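Side-chain contacts in NDP-N-acetyl-D-galactosaminuronic acid dehydrogenase (Methanosarcina mazei Go1, PDB 3G79), which probably catalyses the NAD-dependent two-step oxidation of UDP-N-acetyl-alpha-D-mannosamine to the corresponding uronate: residues Arg98-Asp103 / Gly134-Pro139; Thr373-Tyr378 / Val419-His424; Glu238-Asp243 / Ser320-Ala325. All coordinates share one frame; numbering follows the deposited sequence.

Interaction 1. Residues Arg98-Asp103 / Gly134-Pro139; sequences RISELD and GKYLKP
Ile-99 lays its branched CB against the CB of Tyr-136, 3.9 Å away, and the two side chains cross at about a right angle. Its CG2 branch backs this contact at 4.1 Å from the same tyrosine CB. With CG held anti to its own carbonyl carbon (chi1 -66°), the tyrosine ring turns away from the 98-103 segment, so the root of the side chain does most of the touching. The ring instead passes beside Phe-96 and Ser-97, and Lys-135 CG sits 3.7 Å above one face, displaced toward the rim.

Beside this apolar pair lies the polar link: Ser-100 OG donates to Tyr-136 O over 2.8 Å. The hydroxyl lies in the carbonyl plane, on a lone pair, with a C=O...donor angle of 133°. The acceptor belongs to the last turn of helix 124-136, where Leu-137 is the first residue to abandon helical backbone angles, and the bond thereby ties the end of that helix to the 3-10 turn at 98-101. Both elements belong to the Rossmann-type NAD-binding domain: the 3-10 turn leads into strand 104-107, while the helix returns the chain to the adjacent parallel strand 142-145, completing a beta-alpha-beta crossover.

Lys-138, just beyond the helix, adds the outer edge of the contact. Its CG approaches Ser-100 OG to 3.7 Å and Ser-100 O to 3.9 Å, and its aliphatic chain, bent at successive torsions, runs past the serine. On the inner side Ile-99 also reaches Phe-49 of strand 45-49.

Interaction 2. Residues Thr373-Tyr378 / Val419-His424; sequences TPSEPY and VVLAGH
Tyr-378 and Val-419 approach from opposite directions, the phenol of one running into the forked end of the other. Val-419 receives it with both methyls: CG2 lies 3.4 Å from Tyr-378 OH, and CG1 stands 3.7 Å from Tyr-378 CZ. Leu-421 meets the same tyrosine differently, crossing it at about a right angle, with CD2 4.0 Å from Tyr-378 CG near the root of the ring. Both aliphatic groups reach the ring obliquely. The tyrosine is extended toward the sheet because CG is anti to its backbone N (chi1 176°), which carries the hydroxyl as far as the valine. That hydroxyl, pressed against the two valine methyls, is buried and finds no polar partner in the model, an arrangement that probably carries an energetic cost.

Ser-375, one turn earlier, touches the flank of the leucine, its OG 3.6 Å from Leu-421 CB. The hydroxyl's polar need is met by Gly-360 O, just past the end of strand 355-359.

The contact thus seats the first turn of helix 375-385 on the C-terminal end of strand 417-420, within the parallel sheet of the UDP-binding domain. Strand 355-359 runs alongside, pairing with Val-419 and Leu-421 through its backbone and offering Val-356 and Met-358 to Tyr-378, while helix 321-345 covers the tyrosine with Met-336 and Thr-340.

Interaction 3. Residues Glu238-Asp243 / Ser320-Ala325; sequences ENTFRD and SIYVLA
The Tyr-322 ring takes a methyl over one face: Thr-240 CG2 stands 3.6 Å from the ring centroid and 23° off the normal, a CH-pi contact. The methyl is shifted toward the rim nearest the tyrosine's own backbone, where it comes within 3.4 Å of Tyr-322 CD1. Phe-241 meets the other end of the ring obliquely, with planes inclined at 39° and centroids 5.9 Å apart. Phe-241 CE1 is 3.7 Å from Tyr-322 OH.

Thr-240 presents its methyl with CG2 anti to its backbone N, leaving OG1 to make a weak hydrogen bond to Thr-236 O within the helix. Segments 238-243 and 321-325, of helices 228-258 and 321-345, cross at 62° with axes 9.7 Å apart. They belong to the long helices of the dehydrogenase's central, largely helical region, where the second subunit also docks: Tyr-322 OH is hydrogen-bonded to Ala-248 O of that subunit, so the ring that carries the contact is also anchored across the dimer interface.

One turn further along, Asp-243 OD2 approaches Ala-325 CB at 4.3 Å, while OD1 of the same carboxylate forms a salt bridge with Arg-326 and a hydrogen bond with Asn-329. At the start of helix 321-345, Ser-320 is the N-cap: its OG accepts from Tyr-322 N at 3.0 Å, and more weakly from Val-323 N.

How the interactions relate
Along the chain, interaction 1 comes first, interaction 3 second and interaction 2 last, each closing before the next opens. They sample the three-part build of the family: an NAD-binding domain, a helical centre and a UDP-binding domain. Interactions 1 and 2 lie on opposite sides of the chain's centre, their own centres about 49 Å apart; interaction 1 joins a helix end to a 3-10 turn beside the eight-stranded sheet, whereas interaction 2 sets a helix on a strand end of the six-stranded one. Interaction 3 is about 40 Å from interaction 1 but about 21 Å from interaction 2, centre to centre. Helix 321-345 connects the latter two, joining the dimer-forming centre to the UDP-binding domain.

Interaction 1. Residues Arg98-Asp103 / Gly134-Pro139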
# COMPACT_ATOMS: atom_id res chain seq x y z
N ARG A 98 -43.78 0.92 -19.09
CA ARG A 98 -43.07 1.93 -19.90
C ARG A 98 -41.53 1.77 -19.99
O ARG A 98 -40.86 2.54 -20.69
CB ARG A 98 -43.33 3.32 -19.35
CG ARG A 98 -44.73 3.76 -19.34
CD ARG A 98 -44.64 5.25 -19.52
NE ARG A 98 -45.64 5.97 -18.76
CZ ARG A 98 -45.62 7.28 -18.58
NH1 ARG A 98 -44.63 8.03 -19.11
NH2 ARG A 98 -46.62 7.83 -17.87
N ILE A 99 -40.97 0.84 -19.24
CA ILE A 99 -39.58 0.44 -19.46
C ILE A 99 -39.48 0.08 -20.95
O ILE A 99 -38.51 0.43 -21.65
CB ILE A 99 -39.17 -0.76 -18.55
CG1 ILE A 99 -38.99 -0.30 -17.09
CG2 ILE A 99 -37.93 -1.48 -19.08
CD1 ILE A 99 -39.20 -1.43 -16.10
N SER A 100 -40.53 -0.56 -21.44
CA SER A 100 -40.58 -0.89 -22.85
C SER A 100 -40.21 0.23 -23.81
O SER A 100 -39.69 -0.06 -24.89
CB SER A 100 -41.88 -1.56 -23.23
OG SER A 100 -41.75 -2.95 -22.97
N GLU A 101 -40.48 1.49 -23.45
CA GLU A 101 -40.29 2.58 -24.40
C GLU A 101 -38.82 3.06 -24.46
O GLU A 101 -38.50 3.97 -25.21
CB GLU A 101 -41.17 3.80 -24.03
CG GLU A 101 -42.68 3.55 -23.70
CD GLU A 101 -43.33 4.73 -22.91
OE1 GLU A 101 -44.59 4.84 -22.92
OE2 GLU A 101 -42.58 5.54 -22.31
N LEU A 102 -37.92 2.48 -23.66
CA LEU A 102 -36.61 3.09 -23.44
C LEU A 102 -35.47 2.53 -24.24
O LEU A 102 -35.48 1.37 -24.64
CB LEU A 102 -36.20 3.03 -21.97
CG LEU A 102 -37.31 3.39 -20.99
CD1 LEU A 102 -36.85 3.03 -19.59
CD2 LEU A 102 -37.59 4.86 -21.15
N ASP A 103 -34.47 3.38 -24.43
CA ASP A 103 -33.14 3.00 -24.94
C ASP A 103 -32.25 2.42 -23.86
O ASP A 103 -31.44 1.53 -24.15
CB ASP A 103 -32.45 4.20 -25.54
CG ASP A 103 -33.16 4.69 -26.78
OD1 ASP A 103 -33.48 5.90 -26.86
OD2 ASP A 103 -33.40 3.84 -27.67
N GLY A 134 -36.53 -7.11 -16.54
CA GLY A 134 -36.62 -8.28 -17.39
C GLY A 134 -38.01 -8.38 -18.01
O GLY A 134 -38.15 -8.65 -19.20
N LYS A 135 -39.04 -8.13 -17.20
CA LYS A 135 -40.43 -8.26 -17.56
C LYS A 135 -40.76 -7.44 -18.77
O LYS A 135 -41.61 -7.84 -19.56
CB LYS A 135 -41.31 -7.82 -16.40
CG LYS A 135 -42.81 -8.02 -16.60
CD LYS A 135 -43.48 -8.65 -15.35
CE LYS A 135 -43.33 -7.76 -14.09
NZ LYS A 135 -42.96 -8.53 -12.85
N TYR A 136 -40.10 -6.28 -18.93
CA TYR A 136 -40.50 -5.36 -20.01
C TYR A 136 -39.38 -5.13 -21.04
O TYR A 136 -39.54 -4.37 -22.01
CB TYR A 136 -41.08 -4.07 -19.42
CG TYR A 136 -42.39 -4.27 -18.68
CD1 TYR A 136 -43.58 -4.56 -19.37
CD2 TYR A 136 -42.44 -4.19 -17.28
CE1 TYR A 136 -44.79 -4.77 -18.69
CE2 TYR A 136 -43.67 -4.39 -16.59
CZ TYR A 136 -44.83 -4.67 -17.31
OH TYR A 136 -46.03 -4.86 -16.67
N LEU A 137 -38.29 -5.84 -20.84
CA LEU A 137 -37.11 -5.77 -21.69
C LEU A 137 -37.42 -5.99 -23.18
O LEU A 137 -38.17 -6.93 -23.54
CB LEU A 137 -36.03 -6.76 -21.21
CG LEU A 137 -34.63 -6.64 -21.81
CD1 LEU A 137 -34.03 -5.25 -21.53
CD2 LEU A 137 -33.76 -7.72 -21.23
N LYS A 138 -36.84 -5.13 -24.03
CA LYS A 138 -36.98 -5.22 -25.49
C LYS A 138 -35.61 -5.32 -26.14
O LYS A 138 -34.63 -4.93 -25.55
CB LYS A 138 -37.77 -4.03 -26.05
CG LYS A 138 -39.20 -3.90 -25.49
CD LYS A 138 -40.30 -4.54 -26.35
CE LYS A 138 -40.70 -5.95 -25.86
NZ LYS A 138 -42.16 -6.24 -26.02
N PRO A 139 -35.53 -5.89 -27.35
CA PRO A 139 -34.27 -6.03 -28.09
C PRO A 139 -33.55 -4.70 -28.28
O PRO A 139 -34.20 -3.71 -28.63
CB PRO A 139 -34.74 -6.52 -29.46
CG PRO A 139 -36.03 -7.28 -29.16
CD PRO A 139 -36.65 -6.64 -27.97

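Interaction 2. Residues Thr373-Tyr378 / Val419-His424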
# COMPACT_ATOMS: atom_id res chain seq x y z
N THR A 373 -18.49 -1.49 14.89
CA THR A 373 -17.46 -0.82 15.70
C THR A 373 -16.52 -1.82 16.29
O THR A 373 -16.97 -2.74 16.93
CB THR A 373 -17.96 -0.14 16.97
OG1 THR A 373 -19.39 -0.06 17.01
CG2 THR A 373 -17.30 1.17 17.10
N PRO A 374 -15.22 -1.61 16.11
CA PRO A 374 -14.27 -2.42 16.86
C PRO A 374 -14.37 -2.16 18.38
O PRO A 374 -13.75 -2.89 19.17
CB PRO A 374 -12.91 -2.00 16.28
CG PRO A 374 -13.14 -0.61 15.68
CD PRO A 374 -14.57 -0.57 15.27
N SER A 375 -15.18 -1.17 18.79
CA SER A 375 -15.44 -0.92 20.22
C SER A 375 -16.31 -2.02 20.85
O SER A 375 -16.23 -2.28 22.06
CB SER A 375 -16.12 0.44 20.43
OG SER A 375 -15.32 1.48 19.89
N GLU A 376 -17.15 -2.66 20.03
CA GLU A 376 -18.00 -3.73 20.54
C GLU A 376 -17.16 -4.93 21.02
O GLU A 376 -17.19 -5.23 22.20
CB GLU A 376 -19.07 -4.14 19.54
CG GLU A 376 -20.11 -5.04 20.10
CD GLU A 376 -21.43 -4.91 19.37
OE1 GLU A 376 -22.29 -5.79 19.54
OE2 GLU A 376 -21.62 -3.90 18.63
N PRO A 377 -16.38 -5.60 20.12
CA PRO A 377 -15.64 -6.73 20.70
C PRO A 377 -14.77 -6.35 21.90
O PRO A 377 -14.53 -7.20 22.74
CB PRO A 377 -14.80 -7.27 19.54
CG PRO A 377 -14.68 -6.11 18.58
CD PRO A 377 -15.97 -5.34 18.72
N TYR A 378 -14.31 -5.10 21.99
CA TYR A 378 -13.53 -4.66 23.14
C TYR A 378 -14.39 -4.62 24.38
O TYR A 378 -14.04 -5.20 25.41
CB TYR A 378 -12.89 -3.30 22.92
CG TYR A 378 -12.14 -2.81 24.16
CD1 TYR A 378 -10.73 -2.88 24.24
CD2 TYR A 378 -12.85 -2.27 25.25
CE1 TYR A 378 -10.07 -2.43 25.38
CE2 TYR A 378 -12.20 -1.84 26.36
CZ TYR A 378 -10.80 -1.93 26.45
OH TYR A 378 -10.17 -1.47 27.60
N VAL A 419 -10.00 4.51 28.33
CA VAL A 419 -9.66 3.81 27.10
C VAL A 419 -10.25 4.50 25.86
O VAL A 419 -11.46 4.68 25.74
CB VAL A 419 -10.10 2.35 27.19
CG1 VAL A 419 -9.62 1.58 26.00
CG2 VAL A 419 -9.53 1.72 28.48
N VAL A 420 -9.38 4.93 24.95
CA VAL A 420 -9.81 5.83 23.88
C VAL A 420 -9.91 5.01 22.57
O VAL A 420 -8.92 4.40 22.16
CB VAL A 420 -8.81 7.03 23.75
CG1 VAL A 420 -9.22 7.94 22.63
CG2 VAL A 420 -8.74 7.85 25.05
N LEU A 421 -11.10 4.96 21.96
CA LEU A 421 -11.31 4.09 20.78
C LEU A 421 -11.75 4.81 19.50
O LEU A 421 -11.66 4.24 18.40
CB LEU A 421 -12.23 2.89 21.08
CG LEU A 421 -11.75 2.02 22.25
CD1 LEU A 421 -12.28 2.57 23.56
CD2 LEU A 421 -12.19 0.58 22.09
N ALA A 422 -12.24 6.04 19.66
CA ALA A 422 -12.56 6.90 18.53
C ALA A 422 -11.69 8.11 18.68
O ALA A 422 -11.45 8.56 19.79
CB ALA A 422 -13.98 7.29 18.58
N GLY A 423 -11.19 8.65 17.58
CA GLY A 423 -10.44 9.90 17.65
C GLY A 423 -11.25 11.20 17.74
O GLY A 423 -10.75 12.26 17.33
N HIS A 424 -12.47 11.15 18.31
CA HIS A 424 -13.31 12.35 18.48
C HIS A 424 -12.52 13.52 19.01
O HIS A 424 -11.53 13.34 19.72
CB HIS A 424 -14.46 12.06 19.41
CG HIS A 424 -15.41 11.05 18.87
ND1 HIS A 424 -15.63 10.89 17.51
CD2 HIS A 424 -16.20 10.15 19.49
CE1 HIS A 424 -16.50 9.92 17.33
NE2 HIS A 424 -16.88 9.46 18.52

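Interaction 3. Residues Glu238-Asp243 / Ser320-Ala325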
# COMPACT_ATOMS: atom_id res chain seq x y z
N GLU A 238 -10.84 -2.09 -3.93
CA GLU A 238 -10.46 -0.82 -3.27
C GLU A 238 -10.56 -0.91 -1.76
O GLU A 238 -9.72 -0.39 -1.05
CB GLU A 238 -11.07 0.47 -3.87
CG GLU A 238 -12.47 0.40 -4.39
CD GLU A 238 -12.77 1.48 -5.44
OE1 GLU A 238 -12.06 1.60 -6.46
OE2 GLU A 238 -13.75 2.21 -5.27
N ASN A 239 -11.56 -1.61 -1.26
CA ASN A 239 -11.69 -1.80 0.16
C ASN A 239 -10.66 -2.77 0.70
O ASN A 239 -10.04 -2.52 1.70
CB ASN A 239 -13.10 -2.23 0.47
CG ASN A 239 -14.09 -1.16 0.10
OD1 ASN A 239 -13.87 0.01 0.39
ND2 ASN A 239 -15.17 -1.54 -0.57
N THR A 240 -10.47 -3.89 0.01
CA THR A 240 -9.43 -4.85 0.34
C THR A 240 -7.99 -4.22 0.48
O THR A 240 -7.29 -4.41 1.49
CB THR A 240 -9.50 -5.99 -0.71
OG1 THR A 240 -10.70 -6.75 -0.48
CG2 THR A 240 -8.27 -6.92 -0.64
N PHE A 241 -7.58 -3.44 -0.52
CA PHE A 241 -6.25 -2.86 -0.52
C PHE A 241 -6.11 -1.86 0.61
O PHE A 241 -5.08 -1.84 1.27
CB PHE A 241 -5.94 -2.25 -1.90
CG PHE A 241 -5.37 -3.24 -2.86
CD1 PHE A 241 -5.95 -4.50 -3.00
CD2 PHE A 241 -4.23 -2.96 -3.58
CE1 PHE A 241 -5.41 -5.43 -3.87
CE2 PHE A 241 -3.68 -3.90 -4.44
CZ PHE A 241 -4.27 -5.12 -4.60
N ARG A 242 -7.16 -1.07 0.85
CA ARG A 242 -7.21 -0.16 2.00
C ARG A 242 -7.10 -0.95 3.29
O ARG A 242 -6.26 -0.65 4.13
CB ARG A 242 -8.47 0.78 2.03
CG ARG A 242 -8.71 1.43 3.43
CD ARG A 242 -9.54 2.74 3.45
NE ARG A 242 -8.66 3.86 3.16
CZ ARG A 242 -8.48 4.93 3.93
NH1 ARG A 242 -9.18 5.11 5.06
NH2 ARG A 242 -7.60 5.84 3.53
N ASP A 243 -7.92 -1.99 3.42
CA ASP A 243 -7.92 -2.86 4.58
C ASP A 243 -6.54 -3.42 4.83
O ASP A 243 -6.05 -3.45 5.95
CB ASP A 243 -8.96 -3.97 4.42
CG ASP A 243 -9.09 -4.82 5.66
OD1 ASP A 243 -9.02 -4.28 6.78
OD2 ASP A 243 -9.26 -6.04 5.53
N SER A 320 -4.30 -16.26 1.74
CA SER A 320 -4.43 -15.06 0.98
C SER A 320 -3.91 -14.00 1.89
O SER A 320 -4.27 -13.95 3.09
CB SER A 320 -5.90 -14.82 0.74
OG SER A 320 -6.18 -13.50 0.32
N ILE A 321 -3.07 -13.15 1.34
CA ILE A 321 -2.69 -11.92 2.03
C ILE A 321 -3.90 -11.17 2.57
O ILE A 321 -3.84 -10.58 3.64
CB ILE A 321 -1.88 -10.99 1.11
CG1 ILE A 321 -0.52 -11.60 0.84
CG2 ILE A 321 -1.68 -9.66 1.75
CD1 ILE A 321 0.14 -11.03 -0.35
N TYR A 322 -5.00 -11.17 1.86
CA TYR A 322 -6.09 -10.28 2.30
C TYR A 322 -6.74 -10.91 3.50
O TYR A 322 -7.07 -10.22 4.46
CB TYR A 322 -7.11 -10.04 1.18
CG TYR A 322 -6.48 -9.80 -0.17
CD1 TYR A 322 -5.46 -8.83 -0.34
CD2 TYR A 322 -6.92 -10.50 -1.28
CE1 TYR A 322 -4.89 -8.58 -1.61
CE2 TYR A 322 -6.35 -10.27 -2.54
CZ TYR A 322 -5.34 -9.31 -2.70
OH TYR A 322 -4.82 -9.11 -3.97
N VAL A 323 -6.87 -12.23 3.48
CA VAL A 323 -7.52 -12.98 4.57
C VAL A 323 -6.77 -12.70 5.87
O VAL A 323 -7.38 -12.48 6.92
CB VAL A 323 -7.60 -14.47 4.23
CG1 VAL A 323 -7.96 -15.35 5.48
CG2 VAL A 323 -8.60 -14.70 3.08
N LEU A 324 -5.43 -12.62 5.77
CA LEU A 324 -4.63 -12.37 6.93
C LEU A 324 -4.53 -10.90 7.27
O LEU A 324 -4.28 -10.54 8.43
CB LEU A 324 -3.31 -13.12 6.83
CG LEU A 324 -1.99 -12.41 7.02
CD1 LEU A 324 -1.01 -13.17 7.93
CD2 LEU A 324 -1.46 -12.28 5.63
N ALA A 325 -4.82 -10.03 6.33
CA ALA A 325 -5.14 -8.64 6.72
C ALA A 325 -6.40 -8.54 7.62
O ALA A 325 -6.41 -7.82 8.63
CB ALA A 325 -5.32 -7.77 5.52